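Local coordinates for PrgX (Enterococcus faecalis, PDB 2AWI), which acts as the receptor for the peptide sex pheromone cCF10 and, as a repressor that probably binds DNA, regulates conjugation, at residues Y109-L114 with D152-S157; D185-I190 with N225-G230; R205-A210 with Q244-K249. The protein carries 1 engineered substitution. One frame throughout, in Å; residues are numbered along the deposited sequence.

Contact 1: Y109-L114 with D152-S157. Engineered in segment 152-157: C153 (natural residue Tyr).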
ATOM      1  N   TYR A 109      27.016   5.310 -40.813  1.00 42.23           N
ATOM      2  CA  TYR A 109      28.245   4.567 -40.543  1.00 40.98           C
ATOM      3  C   TYR A 109      28.900   5.012 -39.242  1.00 38.67           C
ATOM      4  O   TYR A 109      29.499   4.202 -38.533  1.00 37.20           O
ATOM      5  CB  TYR A 109      29.235   4.713 -41.703  1.00 44.15           C
ATOM      6  CG  TYR A 109      28.986   3.722 -42.818  1.00 45.16           C
ATOM      7  CD1 TYR A 109      29.183   2.356 -42.615  1.00 47.92           C
ATOM      8  CD2 TYR A 109      28.508   4.142 -44.058  1.00 39.06           C
ATOM      9  CE1 TYR A 109      28.905   1.430 -43.619  1.00 53.30           C
ATOM     10  CE2 TYR A 109      28.226   3.225 -45.070  1.00 46.18           C
ATOM     11  CZ  TYR A 109      28.424   1.872 -44.841  1.00 49.32           C
ATOM     12  OH  TYR A 109      28.123   0.963 -45.828  1.00 52.77           O
ATOM     13  N   PHE A 110      28.796   6.294 -38.912  1.00 32.33           N
ATOM     14  CA  PHE A 110      29.390   6.731 -37.661  1.00 31.56           C
ATOM     15  C   PHE A 110      28.644   6.036 -36.536  1.00 31.78           C
ATOM     16  O   PHE A 110      29.255   5.506 -35.609  1.00 32.68           O
ATOM     17  CB  PHE A 110      29.288   8.246 -37.481  1.00 33.74           C
ATOM     18  CG  PHE A 110      30.075   8.757 -36.309  1.00 35.63           C
ATOM     19  CD1 PHE A 110      31.448   8.535 -36.238  1.00 32.31           C
ATOM     20  CD2 PHE A 110      29.447   9.430 -35.267  1.00 31.37           C
ATOM     21  CE1 PHE A 110      32.185   8.974 -35.142  1.00 30.68           C
ATOM     22  CE2 PHE A 110      30.177   9.875 -34.164  1.00 36.33           C
ATOM     23  CZ  PHE A 110      31.548   9.646 -34.103  1.00 32.15           C
ATOM     24  N   SER A 111      27.318   6.037 -36.632  1.00 31.38           N
ATOM     25  CA  SER A 111      26.474   5.401 -35.630  1.00 32.33           C
ATOM     26  C   SER A 111      26.830   3.918 -35.495  1.00 34.03           C
ATOM     27  O   SER A 111      26.890   3.385 -34.390  1.00 35.19           O
ATOM     28  CB  SER A 111      24.997   5.556 -36.009  1.00 29.33           C
ATOM     29  OG  SER A 111      24.156   5.111 -34.957  1.00 30.12           O
ATOM     30  N   ILE A 112      27.075   3.255 -36.619  1.00 34.99           N
ATOM     31  CA  ILE A 112      27.440   1.844 -36.589  1.00 36.55           C
ATOM     32  C   ILE A 112      28.793   1.700 -35.892  1.00 37.03           C
ATOM     33  O   ILE A 112      28.988   0.819 -35.051  1.00 35.81           O
ATOM     34  CB  ILE A 112      27.534   1.266 -38.014  1.00 36.16           C
ATOM     35  CG1 ILE A 112      26.150   1.259 -38.663  1.00 34.93           C
ATOM     36  CG2 ILE A 112      28.100  -0.135 -37.968  1.00 32.70           C
ATOM     37  CD1 ILE A 112      26.166   0.873 -40.129  1.00 39.20           C
ATOM     38  N   TYR A 113      29.715   2.589 -36.252  1.00 40.64           N
ATOM     39  CA  TYR A 113      31.056   2.619 -35.682  1.00 40.62           C
ATOM     40  C   TYR A 113      31.006   2.628 -34.158  1.00 40.44           C
ATOM     41  O   TYR A 113      31.665   1.821 -33.507  1.00 42.05           O
ATOM     42  CB  TYR A 113      31.792   3.863 -36.186  1.00 41.33           C
ATOM     43  CG  TYR A 113      33.054   4.189 -35.426  1.00 44.08           C
ATOM     44  CD1 TYR A 113      34.193   3.391 -35.547  1.00 44.17           C
ATOM     45  CD2 TYR A 113      33.105   5.291 -34.571  1.00 36.35           C
ATOM     46  CE1 TYR A 113      35.356   3.683 -34.837  1.00 41.38           C
ATOM     47  CE2 TYR A 113      34.258   5.592 -33.857  1.00 35.65           C
ATOM     48  CZ  TYR A 113      35.381   4.783 -33.993  1.00 41.64           C
ATOM     49  OH  TYR A 113      36.530   5.080 -33.294  1.00 43.45           O
ATOM     50  N   LEU A 114      30.230   3.548 -33.590  1.00 33.15           N
ATOM     51  CA  LEU A 114      30.102   3.640 -32.136  1.00 32.64           C
ATOM     52  C   LEU A 114      29.489   2.349 -31.595  1.00 34.68           C
ATOM     53  O   LEU A 114      29.607   2.038 -30.406  1.00 34.23           O
ATOM     54  CB  LEU A 114      29.228   4.842 -31.744  1.00 30.10           C
ATOM     55  CG  LEU A 114      29.783   6.226 -32.107  1.00 26.82           C
ATOM     56  CD1 LEU A 114      28.759   7.311 -31.770  1.00 19.19           C
ATOM     57  CD2 LEU A 114      31.097   6.461 -31.363  1.00 21.10           C
ATOM     58  N   ASP A 152      21.191  12.011 -35.821  1.00 28.33           N
ATOM     59  CA  ASP A 152      22.063  12.806 -34.959  1.00 31.13           C
ATOM     60  C   ASP A 152      21.734  12.487 -33.502  1.00 32.66           C
ATOM     61  O   ASP A 152      22.626  12.347 -32.665  1.00 35.76           O
ATOM     62  CB  ASP A 152      21.880  14.305 -35.218  1.00 31.09           C
ATOM     63  CG  ASP A 152      22.453  14.736 -36.551  1.00 31.20           C
ATOM     64  OD1 ASP A 152      23.649  14.467 -36.792  1.00 32.69           O
ATOM     65  OD2 ASP A 152      21.711  15.344 -37.355  1.00 24.65           O
ATOM     66  N   CYS A 153      20.447  12.368 -33.197  1.00 32.72           N
ATOM     67  CA  CYS A 153      20.042  12.033 -31.841  1.00 31.52           C
ATOM     68  C   CYS A 153      20.373  10.573 -31.528  1.00 30.41           C
ATOM     69  O   CYS A 153      20.534  10.203 -30.371  1.00 30.33           O
ATOM     70  CB  CYS A 153      18.553  12.317 -31.646  1.00 34.86           C
ATOM     71  SG  CYS A 153      18.207  14.097 -31.497  1.00 35.95           S
ATOM     72  N   GLU A 154      20.495   9.745 -32.560  1.00 36.82           N
ATOM     73  CA  GLU A 154      20.846   8.346 -32.346  1.00 37.59           C
ATOM     74  C   GLU A 154      22.330   8.339 -31.983  1.00 36.74           C
ATOM     75  O   GLU A 154      22.749   7.677 -31.033  1.00 39.56           O
ATOM     76  CB  GLU A 154      20.605   7.522 -33.616  1.00 34.82           C
ATOM     77  CG  GLU A 154      20.761   6.021 -33.422  1.00 40.81           C
ATOM     78  CD  GLU A 154      20.568   5.236 -34.712  1.00 43.94           C
ATOM     79  OE1 GLU A 154      19.524   5.426 -35.385  1.00 43.39           O
ATOM     80  OE2 GLU A 154      21.459   4.423 -35.054  1.00 53.82           O
ATOM     81  N   ILE A 155      23.117   9.089 -32.749  1.00 30.82           N
ATOM     82  CA  ILE A 155      24.555   9.202 -32.508  1.00 29.04           C
ATOM     83  C   ILE A 155      24.816   9.695 -31.082  1.00 29.70           C
ATOM     84  O   ILE A 155      25.622   9.124 -30.351  1.00 28.52           O
ATOM     85  CB  ILE A 155      25.204  10.179 -33.524  1.00 31.48           C
ATOM     86  CG1 ILE A 155      25.392   9.464 -34.867  1.00 27.33           C
ATOM     87  CG2 ILE A 155      26.517  10.717 -32.978  1.00 32.39           C
ATOM     88  CD1 ILE A 155      25.901  10.350 -35.989  1.00 27.57           C
ATOM     89  N   VAL A 156      24.120  10.753 -30.684  1.00 32.13           N
ATOM     90  CA  VAL A 156      24.293  11.294 -29.341  1.00 33.24           C
ATOM     91  C   VAL A 156      24.050  10.238 -28.270  1.00 32.88           C
ATOM     92  O   VAL A 156      24.756  10.183 -27.265  1.00 31.82           O
ATOM     93  CB  VAL A 156      23.352  12.482 -29.102  1.00 30.76           C
ATOM     94  CG1 VAL A 156      22.875  12.493 -27.662  1.00 34.80           C
ATOM     95  CG2 VAL A 156      24.092  13.774 -29.408  1.00 30.65           C
ATOM     96  N   SER A 157      23.032   9.413 -28.487  1.00 31.64           N
ATOM     97  CA  SER A 157      22.684   8.354 -27.553  1.00 31.89           C
ATOM     98  C   SER A 157      23.806   7.322 -27.493  1.00 31.09           C
ATOM     99  O   SER A 157      24.165   6.837 -26.420  1.00 32.43           O
ATOM    100  CB  SER A 157      21.386   7.685 -28.002  1.00 27.99           C
ATOM    101  OG  SER A 157      21.036   6.624 -27.130  1.00 29.95           O
TER

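Contact 2: D185-I190 with N225-G230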
ATOM      1  N   ASP A 185       9.208   7.193 -35.866  1.00 23.19           N
ATOM      2  CA  ASP A 185      10.601   6.762 -35.756  1.00 22.23           C
ATOM      3  C   ASP A 185      11.440   7.905 -35.189  1.00 24.06           C
ATOM      4  O   ASP A 185      12.204   7.721 -34.239  1.00 25.82           O
ATOM      5  CB  ASP A 185      11.154   6.371 -37.127  1.00 14.44           C
ATOM      6  CG  ASP A 185      10.530   5.097 -37.671  1.00 19.27           C
ATOM      7  OD1 ASP A 185      10.678   4.836 -38.888  1.00 21.22           O
ATOM      8  OD2 ASP A 185       9.908   4.357 -36.880  1.00 22.88           O
ATOM      9  N   TYR A 186      11.275   9.087 -35.777  1.00 24.64           N
ATOM     10  CA  TYR A 186      11.999  10.282 -35.360  1.00 26.16           C
ATOM     11  C   TYR A 186      11.662  10.609 -33.900  1.00 29.98           C
ATOM     12  O   TYR A 186      12.557  10.864 -33.090  1.00 30.79           O
ATOM     13  CB  TYR A 186      11.632  11.440 -36.302  1.00 26.39           C
ATOM     14  CG  TYR A 186      12.086  12.809 -35.859  1.00 25.23           C
ATOM     15  CD1 TYR A 186      11.253  13.630 -35.096  1.00 25.55           C
ATOM     16  CD2 TYR A 186      13.351  13.286 -36.203  1.00 29.45           C
ATOM     17  CE1 TYR A 186      11.674  14.897 -34.685  1.00 30.60           C
ATOM     18  CE2 TYR A 186      13.777  14.540 -35.800  1.00 21.77           C
ATOM     19  CZ  TYR A 186      12.941  15.340 -35.042  1.00 29.70           C
ATOM     20  OH  TYR A 186      13.388  16.576 -34.629  1.00 32.16           O
ATOM     21  N   ASP A 187      10.374  10.573 -33.569  1.00 33.41           N
ATOM     22  CA  ASP A 187       9.917  10.844 -32.209  1.00 37.69           C
ATOM     23  C   ASP A 187      10.621   9.968 -31.167  1.00 38.07           C
ATOM     24  O   ASP A 187      11.064  10.461 -30.127  1.00 40.79           O
ATOM     25  CB  ASP A 187       8.410  10.611 -32.099  1.00 31.78           C
ATOM     26  CG  ASP A 187       7.592  11.640 -32.865  1.00 35.33           C
ATOM     27  OD1 ASP A 187       6.351  11.552 -32.810  1.00 38.02           O
ATOM     28  OD2 ASP A 187       8.178  12.533 -33.515  1.00 35.86           O
ATOM     29  N   LEU A 188      10.718   8.670 -31.445  1.00 28.93           N
ATOM     30  CA  LEU A 188      11.340   7.731 -30.518  1.00 28.30           C
ATOM     31  C   LEU A 188      12.802   8.089 -30.270  1.00 27.13           C
ATOM     32  O   LEU A 188      13.261   8.139 -29.133  1.00 26.10           O
ATOM     33  CB  LEU A 188      11.267   6.310 -31.082  1.00 26.92           C
ATOM     34  CG  LEU A 188      11.224   5.112 -30.123  1.00 33.57           C
ATOM     35  CD1 LEU A 188      11.900   3.942 -30.794  1.00 25.57           C
ATOM     36  CD2 LEU A 188      11.909   5.414 -28.818  1.00 28.32           C
ATOM     37  N   THR A 189      13.520   8.336 -31.354  1.00 27.86           N
ATOM     38  CA  THR A 189      14.930   8.670 -31.301  1.00 29.86           C
ATOM     39  C   THR A 189      15.256   9.935 -30.506  1.00 31.85           C
ATOM     40  O   THR A 189      16.209   9.958 -29.731  1.00 34.64           O
ATOM     41  CB  THR A 189      15.473   8.817 -32.712  1.00 31.85           C
ATOM     42  OG1 THR A 189      15.138   7.642 -33.462  1.00 30.13           O
ATOM     43  CG2 THR A 189      16.984   8.991 -32.684  1.00 34.68           C
ATOM     44  N   ILE A 190      14.470  10.986 -30.694  1.00 28.34           N
ATOM     45  CA  ILE A 190      14.721  12.221 -29.976  1.00 28.28           C
ATOM     46  C   ILE A 190      14.402  12.054 -28.492  1.00 29.62           C
ATOM     47  O   ILE A 190      14.898  12.815 -27.660  1.00 26.15           O
ATOM     48  CB  ILE A 190      13.891  13.375 -30.558  1.00 26.25           C
ATOM     49  CG1 ILE A 190      12.401  13.106 -30.346  1.00 29.65           C
ATOM     50  CG2 ILE A 190      14.188  13.520 -32.050  1.00 25.13           C
ATOM     51  CD1 ILE A 190      11.516  14.218 -30.833  1.00 26.64           C
ATOM     52  N   ASN A 225       1.125  16.559 -33.076  1.00 38.97           N
ATOM     53  CA  ASN A 225       1.241  15.202 -33.615  1.00 38.02           C
ATOM     54  C   ASN A 225       2.438  14.396 -33.111  1.00 37.39           C
ATOM     55  O   ASN A 225       2.907  13.487 -33.801  1.00 35.94           O
ATOM     56  CB  ASN A 225       1.280  15.236 -35.147  1.00 37.12           C
ATOM     57  CG  ASN A 225      -0.017  15.749 -35.756  1.00 45.83           C
ATOM     58  OD1 ASN A 225      -1.111  15.403 -35.303  1.00 49.49           O
ATOM     59  ND2 ASN A 225       0.102  16.562 -36.801  1.00 40.54           N
ATOM     60  N   ILE A 226       2.930  14.719 -31.918  1.00 27.77           N
ATOM     61  CA  ILE A 226       4.072  14.007 -31.347  1.00 27.59           C
ATOM     62  C   ILE A 226       3.621  12.654 -30.794  1.00 28.56           C
ATOM     63  O   ILE A 226       2.493  12.509 -30.332  1.00 29.83           O
ATOM     64  CB  ILE A 226       4.715  14.809 -30.181  1.00 31.28           C
ATOM     65  CG1 ILE A 226       6.049  14.181 -29.778  1.00 31.03           C
ATOM     66  CG2 ILE A 226       3.778  14.819 -28.970  1.00 24.08           C
ATOM     67  CD1 ILE A 226       7.105  14.296 -30.831  1.00 24.79           C
ATOM     68  N   SER A 227       4.502  11.665 -30.843  1.00 36.51           N
ATOM     69  CA  SER A 227       4.184  10.344 -30.313  1.00 34.65           C
ATOM     70  C   SER A 227       5.065  10.051 -29.111  1.00 32.86           C
ATOM     71  O   SER A 227       6.144   9.473 -29.247  1.00 34.66           O
ATOM     72  CB  SER A 227       4.409   9.261 -31.366  1.00 46.88           C
ATOM     73  OG  SER A 227       3.343   9.224 -32.293  1.00 52.19           O
ATOM     74  N   ILE A 228       4.611  10.457 -27.932  1.00 30.56           N
ATOM     75  CA  ILE A 228       5.377  10.214 -26.718  1.00 26.88           C
ATOM     76  C   ILE A 228       5.357   8.710 -26.418  1.00 26.03           C
ATOM     77  O   ILE A 228       4.316   8.064 -26.517  1.00 28.21           O
ATOM     78  CB  ILE A 228       4.771  10.983 -25.505  1.00 20.05           C
ATOM     79  CG1 ILE A 228       4.689  12.484 -25.813  1.00 17.47           C
ATOM     80  CG2 ILE A 228       5.613  10.733 -24.260  1.00 18.90           C
ATOM     81  CD1 ILE A 228       6.069  13.157 -25.989  1.00 19.31           C
ATOM     82  N   ASN A 229       6.510   8.163 -26.056  1.00 17.46           N
ATOM     83  CA  ASN A 229       6.628   6.751 -25.730  1.00 18.46           C
ATOM     84  C   ASN A 229       6.168   6.560 -24.295  1.00 21.10           C
ATOM     85  O   ASN A 229       6.766   7.106 -23.363  1.00 22.76           O
ATOM     86  CB  ASN A 229       8.084   6.305 -25.876  1.00 20.16           C
ATOM     87  CG  ASN A 229       8.309   4.858 -25.468  1.00 23.56           C
ATOM     88  OD1 ASN A 229       8.066   4.471 -24.324  1.00 36.04           O
ATOM     89  ND2 ASN A 229       8.783   4.053 -26.407  1.00 30.94           N
ATOM     90  N   GLY A 230       5.100   5.782 -24.129  1.00 20.74           N
ATOM     91  CA  GLY A 230       4.548   5.527 -22.812  1.00 19.50           C
ATOM     92  C   GLY A 230       5.536   4.985 -21.793  1.00 21.67           C
ATOM     93  O   GLY A 230       5.513   5.384 -20.627  1.00 21.82           O
TER
HETATM   94  O   HOH W   1       4.539  11.053 -34.797  1.00 58.12           O

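Contact 3: R205-A210 with Q244-K249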
ATOM      1  N   ARG A 205      24.088  12.744  -9.493  1.00 42.08           N
ATOM      2  CA  ARG A 205      23.463  13.756  -8.653  1.00 42.09           C
ATOM      3  C   ARG A 205      23.580  15.165  -9.231  1.00 42.76           C
ATOM      4  O   ARG A 205      23.519  16.155  -8.501  1.00 43.84           O
ATOM      5  CB  ARG A 205      24.051  13.710  -7.239  1.00 31.31           C
ATOM      6  CG  ARG A 205      23.129  14.291  -6.182  1.00 30.72           C
ATOM      7  CD  ARG A 205      23.593  13.959  -4.782  1.00 30.44           C
ATOM      8  NE  ARG A 205      22.493  14.014  -3.820  1.00 30.56           N
ATOM      9  CZ  ARG A 205      21.826  15.116  -3.495  1.00 29.32           C
ATOM     10  NH1 ARG A 205      22.142  16.273  -4.050  1.00 29.07           N
ATOM     11  NH2 ARG A 205      20.838  15.061  -2.610  1.00 29.57           N
ATOM     12  N   ASN A 206      23.741  15.251 -10.547  1.00 36.36           N
ATOM     13  CA  ASN A 206      23.835  16.538 -11.231  1.00 35.16           C
ATOM     14  C   ASN A 206      22.405  17.058 -11.387  1.00 35.25           C
ATOM     15  O   ASN A 206      21.765  16.837 -12.415  1.00 35.47           O
ATOM     16  CB  ASN A 206      24.466  16.345 -12.605  1.00 28.73           C
ATOM     17  CG  ASN A 206      25.005  17.630 -13.185  1.00 26.14           C
ATOM     18  OD1 ASN A 206      24.378  18.684 -13.082  1.00 31.35           O
ATOM     19  ND2 ASN A 206      26.174  17.548 -13.813  1.00 23.85           N
ATOM     20  N   LEU A 207      21.906  17.756 -10.373  1.00 47.38           N
ATOM     21  CA  LEU A 207      20.536  18.246 -10.407  1.00 49.24           C
ATOM     22  C   LEU A 207      20.163  19.257 -11.481  1.00 50.18           C
ATOM     23  O   LEU A 207      19.023  19.247 -11.963  1.00 48.41           O
ATOM     24  CB  LEU A 207      20.134  18.806  -9.037  1.00 39.46           C
ATOM     25  CG  LEU A 207      20.105  17.832  -7.853  1.00 42.07           C
ATOM     26  CD1 LEU A 207      19.174  18.396  -6.785  1.00 39.29           C
ATOM     27  CD2 LEU A 207      19.615  16.452  -8.297  1.00 41.48           C
ATOM     28  N   LYS A 208      21.088  20.132 -11.864  1.00 43.91           N
ATOM     29  CA  LYS A 208      20.733  21.116 -12.876  1.00 45.74           C
ATOM     30  C   LYS A 208      20.671  20.502 -14.275  1.00 44.62           C
ATOM     31  O   LYS A 208      19.888  20.947 -15.116  1.00 44.76           O
ATOM     32  CB  LYS A 208      21.676  22.329 -12.831  1.00 46.76           C
ATOM     33  CG  LYS A 208      22.959  22.247 -13.630  1.00 48.34           C
ATOM     34  CD  LYS A 208      23.608  23.637 -13.671  1.00 53.59           C
ATOM     35  CE  LYS A 208      24.904  23.656 -14.466  1.00 55.69           C
ATOM     36  NZ  LYS A 208      24.701  23.253 -15.884  1.00 63.50           N
ATOM     37  N   GLU A 209      21.477  19.473 -14.523  1.00 43.29           N
ATOM     38  CA  GLU A 209      21.444  18.808 -15.817  1.00 43.69           C
ATOM     39  C   GLU A 209      20.153  17.996 -15.897  1.00 44.15           C
ATOM     40  O   GLU A 209      19.474  17.988 -16.926  1.00 42.77           O
ATOM     41  CB  GLU A 209      22.655  17.882 -15.994  1.00 42.31           C
ATOM     42  CG  GLU A 209      23.935  18.612 -16.354  1.00 45.69           C
ATOM     43  CD  GLU A 209      23.837  19.333 -17.686  1.00 48.79           C
ATOM     44  OE1 GLU A 209      24.127  18.710 -18.732  1.00 47.53           O
ATOM     45  OE2 GLU A 209      23.457  20.524 -17.682  1.00 49.21           O
ATOM     46  N   ALA A 210      19.811  17.330 -14.797  1.00 42.00           N
ATOM     47  CA  ALA A 210      18.605  16.518 -14.751  1.00 42.36           C
ATOM     48  C   ALA A 210      17.381  17.356 -15.086  1.00 42.57           C
ATOM     49  O   ALA A 210      16.537  16.935 -15.874  1.00 45.25           O
ATOM     50  CB  ALA A 210      18.444  15.878 -13.370  1.00 37.02           C
ATOM     51  N   GLN A 244      13.027  15.116  -7.449  1.00 47.86           N
ATOM     52  CA  GLN A 244      12.322  15.838  -6.394  1.00 49.77           C
ATOM     53  C   GLN A 244      12.771  15.403  -5.003  1.00 49.16           C
ATOM     54  O   GLN A 244      12.799  16.207  -4.075  1.00 50.38           O
ATOM     55  CB  GLN A 244      10.811  15.628  -6.529  1.00 62.06           C
ATOM     56  CG  GLN A 244      10.232  16.107  -7.852  1.00 68.72           C
ATOM     57  CD  GLN A 244       8.752  15.783  -8.007  1.00 68.80           C
ATOM     58  OE1 GLN A 244       8.141  16.092  -9.033  1.00 73.51           O
ATOM     59  NE2 GLN A 244       8.169  15.155  -6.990  1.00 71.85           N
ATOM     60  N   PHE A 245      13.112  14.127  -4.860  1.00 41.56           N
ATOM     61  CA  PHE A 245      13.563  13.606  -3.582  1.00 40.73           C
ATOM     62  C   PHE A 245      14.958  14.153  -3.299  1.00 41.75           C
ATOM     63  O   PHE A 245      15.252  14.620  -2.191  1.00 40.73           O
ATOM     64  CB  PHE A 245      13.611  12.076  -3.620  1.00 40.60           C
ATOM     65  CG  PHE A 245      14.033  11.446  -2.318  1.00 41.55           C
ATOM     66  CD1 PHE A 245      13.210  11.510  -1.194  1.00 42.39           C
ATOM     67  CD2 PHE A 245      15.254  10.789  -2.217  1.00 39.52           C
ATOM     68  CE1 PHE A 245      13.597  10.928   0.013  1.00 40.58           C
ATOM     69  CE2 PHE A 245      15.655  10.203  -1.017  1.00 41.95           C
ATOM     70  CZ  PHE A 245      14.824  10.272   0.104  1.00 39.77           C
ATOM     71  N   LEU A 246      15.815  14.094  -4.311  1.00 43.94           N
ATOM     72  CA  LEU A 246      17.179  14.572  -4.177  1.00 44.79           C
ATOM     73  C   LEU A 246      17.235  16.062  -3.849  1.00 46.22           C
ATOM     74  O   LEU A 246      18.158  16.514  -3.177  1.00 45.55           O
ATOM     75  CB  LEU A 246      17.961  14.303  -5.466  1.00 32.33           C
ATOM     76  CG  LEU A 246      18.154  12.847  -5.888  1.00 30.12           C
ATOM     77  CD1 LEU A 246      19.069  12.806  -7.101  1.00 23.51           C
ATOM     78  CD2 LEU A 246      18.751  12.039  -4.739  1.00 23.87           C
ATOM     79  N   THR A 247      16.245  16.813  -4.320  1.00 49.30           N
ATOM     80  CA  THR A 247      16.198  18.256  -4.092  1.00 51.51           C
ATOM     81  C   THR A 247      15.713  18.630  -2.696  1.00 52.41           C
ATOM     82  O   THR A 247      16.316  19.470  -2.028  1.00 54.25           O
ATOM     83  CB  THR A 247      15.290  18.949  -5.122  1.00 48.74           C
ATOM     84  OG1 THR A 247      15.818  18.743  -6.440  1.00 50.48           O
ATOM     85  CG2 THR A 247      15.202  20.447  -4.835  1.00 48.46           C
ATOM     86  N   ASP A 248      14.619  18.009  -2.267  1.00 54.34           N
ATOM     87  CA  ASP A 248      14.050  18.273  -0.953  1.00 55.44           C
ATOM     88  C   ASP A 248      13.473  17.006  -0.335  1.00 55.11           C
ATOM     89  O   ASP A 248      12.260  16.879  -0.203  1.00 54.73           O
ATOM     90  CB  ASP A 248      12.958  19.343  -1.054  1.00 77.13           C
ATOM     91  CG  ASP A 248      12.147  19.233  -2.332  1.00 81.25           C
ATOM     92  OD1 ASP A 248      12.711  19.492  -3.414  1.00 87.48           O
ATOM     93  OD2 ASP A 248      10.948  18.891  -2.261  1.00 78.68           O
ATOM     94  N   LYS A 249      14.354  16.084   0.050  1.00 55.18           N
ATOM     95  CA  LYS A 249      13.970  14.804   0.647  1.00 55.82           C
ATOM     96  C   LYS A 249      12.484  14.668   0.948  1.00 55.52           C
ATOM     97  O   LYS A 249      12.051  14.681   2.100  1.00 57.91           O
ATOM     98  CB  LYS A 249      14.796  14.538   1.910  1.00 56.43           C
ATOM     99  CG  LYS A 249      16.291  14.438   1.637  1.00 57.83           C
ATOM    100  CD  LYS A 249      16.565  13.503   0.459  1.00 61.50           C
ATOM    101  CE  LYS A 249      18.044  13.441   0.098  1.00 62.92           C
ATOM    102  NZ  LYS A 249      18.846  12.727   1.134  1.00 61.01           N
TER

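Contact 1: Y109-L114 with D152-S157
S111 and E154 make the polar contact between helices 107-122 and 150-159. The hydroxyl OG of S111 lies 2.8 Å from OE2 of E154, within hydrogen-bonding distance. N158 OD1, one turn further along helix 150-159, lies within reach of the same hydroxyl. E154 spans the gap with an extended chain: CG stands anti to the backbone N (chi1 -172°), and the chain stays extended beyond CG. Its OE2 also forms a salt bridge with K79 of helix 74-87, which brings a third helix to this polar site and would be expected to favour the charged carboxylate.

The apolar part centres on I155, which meets three residues of the facing helix. It crosses F110 at about a right angle, and both of its methyls lie at the edge of the ring, near its plane: CD1 is 3.7 Å from F110 CD2, and CG2 sits 3.9 Å from F110 CE2. Between the methyls and the backbone, I155 CG1 comes to 4.1 Å from S111 CB. L114 completes the patch from the next turn. Its CG lies over one face of the F110 ring, toward the rim, while its CD1 approaches I155 O at 3.9 Å. Beyond F110, L138 and L141 of helix 128-142 continue the hydrophobic layer.

The backbones come close where small S111 faces I155, with CA atoms 5.3 Å apart. There the segment axes approach to 9.4 Å and run nearly parallel, at 17°. Close packing of two near-parallel helices, with the intervening helix 128-142 against the same side chains, is characteristic of the helical layering of TPR-type alpha-solenoids, consistent with the family of this region.

Contact 2: D185-I190 with N225-G230
The terminal methyl of I226 lies over one face of the D187 carboxylate, with CD1 3.4 Å from D187 CG. From that same face the backbone amide of S227 reaches D187 OD1, forming a hydrogen bond of 2.7 Å between S227 N and OD1. The donor stands 38° out of the carboxylate plane, and the bond is bent, with an angle of 141° at the hydrogen. A water arrives from the opposite face and donates to D187 OD1 at 2.7 Å. It also donates to N225 O at 3.1 Å and accepts a weak bond from S227 OG. D187 OD1 thus receives two donors, the amide of S227 and the water, while OD2 is bonded to S181 OG; both oxygens of this buried acid have partners.

The carboxylate fixes a loop to a helix within the all-helical, TPR-like region: residues 225-229 belong to the link between helices 207-220 and 230-248, laid across the start of helix 184-203. D187 CG stands anti to its own carbonyl carbon (chi1 -69°), on the side of this loop.

Looser van der Waals contacts extend the seam in both directions. I190 CD1 meets I226 CD1 at 4.4 Å, and I190 also packs on L220. Toward the other end, L188 CD2 approaches N229 ND2 at 4.2 Å, a contact without a hydrogen bond. N229 is the N-cap of helix 230-248, its OD1 accepting from Y232 N. Alongside, L188 packs on K184 of the second subunit and I228 on Y231 of that same subunit.

Contact 3: R205-A210 with Q244-K249
The carbonyl oxygen of L246, in the last turns of helix 230-248, takes a weak hydrogen bond from R205: NH2 lies 3.1 Å from L246 O, with an angle of only 126° at the hydrogen. R205 sits in the tight turn of a helical hairpin of the TPR-like region, between helices 184-203 and 207-220. With positive phi it is the C-prime residue of the Schellman motif that closes helix 184-203, and N206 directly after it is the N-cap of helix 207-220, its OD1 accepting a weak capping bond from E209 N at 3.3 Å.

From this turn the R205 side chain runs out extended from CG to NE, with CG anti to the backbone N (chi1 -157°), and brings its guanidinium to the neighbouring helix. L246 CB lies over one face of that group, 4.1 Å above the plane and displaced toward the rim, whereas K249 CE approaches NH2 at the edge, at 4.2 Å. The two cations are close, R205 NH2 being 4.8 Å from K249 NZ. E287 forms salt bridges to both, through OE2 to R205 NE and OE1 to K249 NZ, and probably offsets their repulsion. K249 also packs on K288 of the third subunit.

Two residues on from the arginine, L207 is directed toward the facing helix and divides its branches between two residues. CD2 packs against L246, 3.9 Å from its CD1, in an oblique crossing of the two leucines. The other branch turns to T247, whose hydroxyl is bonded to Y243 O one turn back; L207 CD1 rests 3.4 Å from T247 OG1.

Read from the N terminus, contact 1 comes first: it closes a loop that contains helix 128-142 and ends before the other two contacts open. Contacts 2 and 3 cross, since segment 205-210 lies between 185-190 and 225-230, whereas 244-249 follows both. Together they tie helices 184-203, 207-220 and 230-248: contact 2 joins the start of the first to the loop between the other two, and contact 3 joins the turn after the first to the end of the last, with centres 26 Å apart. Contacts 1 and 2 touch directly, where T189 CG2 packs on E154 N and on engineered C153, while contact 3 stays about 11 Å from contact 1 at the nearest atoms.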